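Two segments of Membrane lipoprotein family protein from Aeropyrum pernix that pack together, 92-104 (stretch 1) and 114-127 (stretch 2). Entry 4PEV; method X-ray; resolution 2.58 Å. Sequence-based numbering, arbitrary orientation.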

# COMPACT_ATOMS: atom_id res chain seq x y z
N THR C 92 17.36 -6.90 -8.27
CA THR C 92 16.03 -7.18 -8.82
C THR C 92 16.10 -8.39 -9.75
O THR C 92 16.67 -8.30 -10.84
CB THR C 92 15.47 -5.96 -9.59
OG1 THR C 92 15.72 -4.75 -8.85
CG2 THR C 92 13.97 -6.11 -9.82
N PRO C 93 15.53 -9.53 -9.32
CA PRO C 93 15.52 -10.71 -10.16
C PRO C 93 14.77 -10.45 -11.44
O PRO C 93 13.78 -9.71 -11.43
CB PRO C 93 14.76 -11.75 -9.32
CG PRO C 93 14.69 -11.21 -7.95
CD PRO C 93 14.76 -9.72 -8.09
N GLN C 94 15.22 -11.06 -12.52
CA GLN C 94 14.62 -10.84 -13.83
C GLN C 94 13.47 -11.78 -14.12
O GLN C 94 12.72 -11.53 -15.05
CB GLN C 94 15.68 -10.96 -14.92
CG GLN C 94 16.69 -9.82 -14.90
CD GLN C 94 16.03 -8.45 -14.89
OE1 GLN C 94 15.50 -8.00 -15.91
NE2 GLN C 94 16.07 -7.76 -13.74
N SER C 95 13.34 -12.84 -13.33
CA SER C 95 12.23 -13.79 -13.45
C SER C 95 11.76 -14.25 -12.07
O SER C 95 12.46 -14.03 -11.09
CB SER C 95 12.62 -15.01 -14.33
OG SER C 95 13.41 -15.98 -13.65
N LEU C 96 10.58 -14.87 -12.01
CA LEU C 96 10.09 -15.55 -10.81
C LEU C 96 10.80 -16.89 -10.62
O LEU C 96 11.16 -17.27 -9.51
CB LEU C 96 8.58 -15.82 -10.89
CG LEU C 96 7.60 -14.68 -11.20
CD1 LEU C 96 6.32 -15.22 -11.82
CD2 LEU C 96 7.29 -13.83 -9.97
N ALA C 97 10.99 -17.62 -11.72
CA ALA C 97 11.72 -18.90 -11.69
C ALA C 97 13.02 -18.88 -10.88
O ALA C 97 13.36 -19.84 -10.19
CB ALA C 97 12.03 -19.33 -13.12
N VAL C 98 13.75 -17.77 -11.00
CA VAL C 98 15.12 -17.69 -10.51
C VAL C 98 15.26 -17.16 -9.06
O VAL C 98 16.35 -17.13 -8.51
CB VAL C 98 15.94 -16.85 -11.52
CG1 VAL C 98 15.69 -15.37 -11.33
CG2 VAL C 98 17.43 -17.16 -11.42
N MSE C 99 14.15 -16.79 -8.42
CA MSE C 99 14.21 -16.16 -7.10
C MSE C 99 14.92 -16.99 -6.09
O MSE C 99 15.74 -16.47 -5.34
CB MSE C 99 12.80 -15.89 -6.59
CG MSE C 99 12.18 -14.72 -7.35
SE MSE C 99 10.55 -14.04 -6.47
CE MSE C 99 9.27 -15.25 -7.35
N GLU C 100 14.63 -18.29 -6.06
CA GLU C 100 15.20 -19.19 -5.05
C GLU C 100 16.71 -19.35 -5.19
O GLU C 100 17.44 -19.33 -4.19
CB GLU C 100 14.54 -20.57 -5.08
CG GLU C 100 14.84 -21.41 -3.83
CD GLU C 100 14.51 -22.89 -4.00
OE1 GLU C 100 15.01 -23.70 -3.18
OE2 GLU C 100 13.76 -23.24 -4.94
N SER C 101 17.16 -19.52 -6.43
CA SER C 101 18.58 -19.68 -6.72
C SER C 101 19.40 -18.46 -6.34
O SER C 101 20.52 -18.56 -5.84
CB SER C 101 18.77 -19.93 -8.20
OG SER C 101 20.15 -20.10 -8.43
N VAL C 102 18.81 -17.30 -6.60
CA VAL C 102 19.41 -16.01 -6.30
C VAL C 102 19.48 -15.76 -4.79
O VAL C 102 20.47 -15.20 -4.26
CB VAL C 102 18.59 -14.91 -7.04
CG1 VAL C 102 18.58 -13.58 -6.32
CG2 VAL C 102 19.11 -14.76 -8.45
N LEU C 103 18.42 -16.16 -4.09
CA LEU C 103 18.37 -16.02 -2.64
C LEU C 103 19.36 -16.98 -1.98
O LEU C 103 20.01 -16.64 -0.99
CB LEU C 103 16.95 -16.28 -2.15
CG LEU C 103 16.71 -16.20 -0.65
CD1 LEU C 103 17.27 -14.92 -0.07
CD2 LEU C 103 15.23 -16.32 -0.38
N ASP C 104 19.49 -18.17 -2.56
CA ASP C 104 20.40 -19.20 -2.08
C ASP C 104 21.87 -18.79 -2.24
O ASP C 104 22.67 -18.95 -1.33
CB ASP C 104 20.10 -20.54 -2.81
CG ASP C 104 20.77 -21.73 -2.15
OD1 ASP C 104 21.92 -22.06 -2.54
OD2 ASP C 104 20.16 -22.36 -1.26
N LEU C 114 22.65 -8.91 6.75
CA LEU C 114 21.19 -9.03 6.65
C LEU C 114 20.79 -9.09 5.17
O LEU C 114 21.36 -8.37 4.32
CB LEU C 114 20.51 -7.82 7.32
CG LEU C 114 18.98 -7.77 7.41
CD1 LEU C 114 18.42 -8.87 8.30
CD2 LEU C 114 18.54 -6.41 7.92
N ILE C 115 19.83 -9.95 4.87
CA ILE C 115 19.21 -9.96 3.57
C ILE C 115 17.77 -9.51 3.78
O ILE C 115 17.04 -10.12 4.56
CB ILE C 115 19.29 -11.34 2.90
CG1 ILE C 115 20.76 -11.71 2.63
CG2 ILE C 115 18.51 -11.36 1.58
CD1 ILE C 115 20.96 -13.09 2.05
N VAL C 116 17.40 -8.41 3.12
CA VAL C 116 16.07 -7.84 3.23
C VAL C 116 15.25 -8.23 2.02
O VAL C 116 15.65 -7.97 0.89
CB VAL C 116 16.13 -6.31 3.34
CG1 VAL C 116 14.72 -5.73 3.38
CG2 VAL C 116 16.89 -5.90 4.59
N LEU C 117 14.10 -8.84 2.26
CA LEU C 117 13.30 -9.40 1.18
C LEU C 117 11.99 -8.64 1.06
O LEU C 117 11.11 -8.73 1.92
CB LEU C 117 13.07 -10.89 1.44
CG LEU C 117 14.36 -11.72 1.52
CD1 LEU C 117 14.06 -13.11 2.02
CD2 LEU C 117 15.07 -11.77 0.18
N VAL C 118 11.86 -7.90 -0.04
CA VAL C 118 10.78 -6.93 -0.21
C VAL C 118 9.65 -7.50 -1.06
O VAL C 118 9.64 -7.35 -2.29
CB VAL C 118 11.29 -5.60 -0.82
CG1 VAL C 118 10.16 -4.60 -1.05
CG2 VAL C 118 12.34 -4.96 0.08
N GLY C 119 8.68 -8.12 -0.40
CA GLY C 119 7.47 -8.54 -1.06
C GLY C 119 7.06 -9.95 -0.69
O GLY C 119 7.90 -10.81 -0.41
N PHE C 120 5.75 -10.17 -0.68
CA PHE C 120 5.17 -11.46 -0.39
C PHE C 120 5.75 -12.61 -1.20
O PHE C 120 5.90 -13.70 -0.66
CB PHE C 120 3.65 -11.40 -0.62
CG PHE C 120 2.99 -12.73 -0.56
CD1 PHE C 120 2.75 -13.35 0.67
CD2 PHE C 120 2.67 -13.40 -1.73
CE1 PHE C 120 2.17 -14.60 0.72
CE2 PHE C 120 2.09 -14.66 -1.69
CZ PHE C 120 1.84 -15.25 -0.46
N LEU C 121 6.06 -12.41 -2.49
CA LEU C 121 6.48 -13.53 -3.34
C LEU C 121 7.77 -14.22 -2.89
O LEU C 121 8.07 -15.33 -3.36
CB LEU C 121 6.64 -13.10 -4.79
CG LEU C 121 5.45 -12.48 -5.54
CD1 LEU C 121 5.83 -12.25 -7.00
CD2 LEU C 121 4.20 -13.36 -5.45
N TRP C 122 8.51 -13.58 -2.00
CA TRP C 122 9.71 -14.16 -1.37
C TRP C 122 9.42 -15.20 -0.28
O TRP C 122 10.32 -15.88 0.18
CB TRP C 122 10.55 -13.04 -0.74
CG TRP C 122 11.33 -12.26 -1.73
CD1 TRP C 122 11.21 -10.94 -2.02
CD2 TRP C 122 12.38 -12.76 -2.56
NE1 TRP C 122 12.11 -10.58 -2.99
CE2 TRP C 122 12.85 -11.68 -3.34
CE3 TRP C 122 12.98 -14.01 -2.73
CZ2 TRP C 122 13.87 -11.81 -4.26
CZ3 TRP C 122 14.02 -14.15 -3.64
CH2 TRP C 122 14.45 -13.05 -4.40
N GLN C 123 8.16 -15.32 0.13
CA GLN C 123 7.80 -16.17 1.25
C GLN C 123 8.02 -17.64 0.95
O GLN C 123 8.53 -18.37 1.78
CB GLN C 123 6.34 -15.96 1.60
CG GLN C 123 5.99 -16.44 2.98
CD GLN C 123 4.51 -16.55 3.16
OE1 GLN C 123 3.81 -15.56 3.41
NE2 GLN C 123 4.00 -17.76 3.00
N GLU C 124 7.61 -18.08 -0.23
CA GLU C 124 7.82 -19.46 -0.66
C GLU C 124 9.31 -19.80 -0.72
O GLU C 124 9.74 -20.72 -0.04
CB GLU C 124 7.16 -19.69 -2.02
CG GLU C 124 5.86 -20.48 -1.99
CD GLU C 124 5.99 -21.77 -2.79
OE1 GLU C 124 5.07 -22.05 -3.60
OE2 GLU C 124 7.02 -22.47 -2.62
N PRO C 125 10.11 -19.05 -1.52
CA PRO C 125 11.52 -19.38 -1.60
C PRO C 125 12.27 -19.30 -0.27
O PRO C 125 13.20 -20.07 -0.06
CB PRO C 125 12.07 -18.32 -2.56
CG PRO C 125 10.92 -17.96 -3.41
CD PRO C 125 9.78 -17.95 -2.45
N LEU C 126 11.87 -18.38 0.60
CA LEU C 126 12.54 -18.21 1.90
C LEU C 126 12.28 -19.38 2.85
O LEU C 126 13.19 -19.81 3.55
CB LEU C 126 12.11 -16.90 2.56
CG LEU C 126 12.75 -16.61 3.91
CD1 LEU C 126 14.23 -16.32 3.75
CD2 LEU C 126 12.07 -15.43 4.55
N GLU C 127 11.03 -19.85 2.88
CA GLU C 127 10.64 -21.02 3.69
C GLU C 127 11.59 -22.20 3.44
O GLU C 127 11.89 -22.96 4.35
CB GLU C 127 9.17 -21.42 3.39
CG GLU C 127 8.12 -20.58 4.14
CD GLU C 127 6.67 -20.73 3.63
OE1 GLU C 127 5.78 -20.09 4.22
OE2 GLU C 127 6.41 -21.47 2.64

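The backbone arrangement sets the terms of the contact. Stretch 1 runs as loop from Thr92 into a type I turn, Leu96 to Met99, closed by the hydrogen bond from Met99 N to Leu96 O (3.2 Å), and continues as a helix from Met99. Stretch 2 begins as a strand, 114-118, passes through Gly119 and a 3-10 segment, 120-122, and enters a second helix. The two helix axes approach to 9.3 Å with 49° between their N-to-C directions, so the helices cross obliquely. Their backbones come nearest where Glu100 CA lies 5.0 Å from Pro125 CA; farther back, Leu96 CA and Leu121 CA are 8.5 Å apart, leaving room for side chains between them.

No hydrogen bond crosses between the stretches. The backbone's polar groups are instead used partly within each one: Leu103 N bonds to Met99 O (3.0 Å) in the first helix, and Leu126 N to Trp122 O (3.0 Å) in stretch 2. Trp122 N also reaches Gly119 O (3.3 Å) across the 3-10 segment. Gly119 has phi/psi of 135/148, at which a CB would be jammed against the carbonyl O of Val118; this local strain, not any neighbour in stretch 1, calls for glycine. The 513 Å² buried between the stretches, summed over both sides, is thus held chiefly by apolar packing.

The most specific contact is sulfur-aromatic in type, with selenium in the sulfur position. Met99 is selenomethionine, and its SE sits 4.3 Å from the centroid of the six-membered ring of Trp122, 2° off the ring normal. This places the polarizable selenium almost exactly over the ring face, above the pi electrons. Met99 CG lies over the same face as SE; Met99 CB is 3.6 Å from Trp122 CZ3, and Met99 O approaches Trp122 CZ3 to 3.4 Å from close to the ring plane. Although the CA-to-CB bond of Trp122 points sideways, chi1 of -77° and chi2 of 117° bring the indole to stretch 1. Pro93 CG also meets the ring, 3.8 Å from Trp122 CZ2, at an oblique angle.

The remaining contacts are aliphatic. Leu103, the residue with the largest covered area (115 Å²), points toward stretch 2, has chi1 t, chi2 p and reaches both strand and helix. Its CD1 lies 3.9 Å from Leu117 CD2 and 4.1 Å from Ile115 CG2; its CD2 also touches the strand, 4.2 Å from Leu117 CD1, and lies 4.2 Å from Leu126 CD1 and 4.3 Å from Pro125 CB. Leu103 CB also packs 3.9 Å from Trp122 CZ3. At the close approach of the helices, the compact ring of Pro125 fits against the backbone, with Pro125 CB 4.1 Å from Glu100 CA and Pro125 CG 4.2 Å from Met99 CB. At the turn, Leu96 CD2 meets Leu121 CD1 at 3.7 Å, and Met99 CE lies 4.3 Å from Leu121 CB, extending the apolar contact beyond the indole.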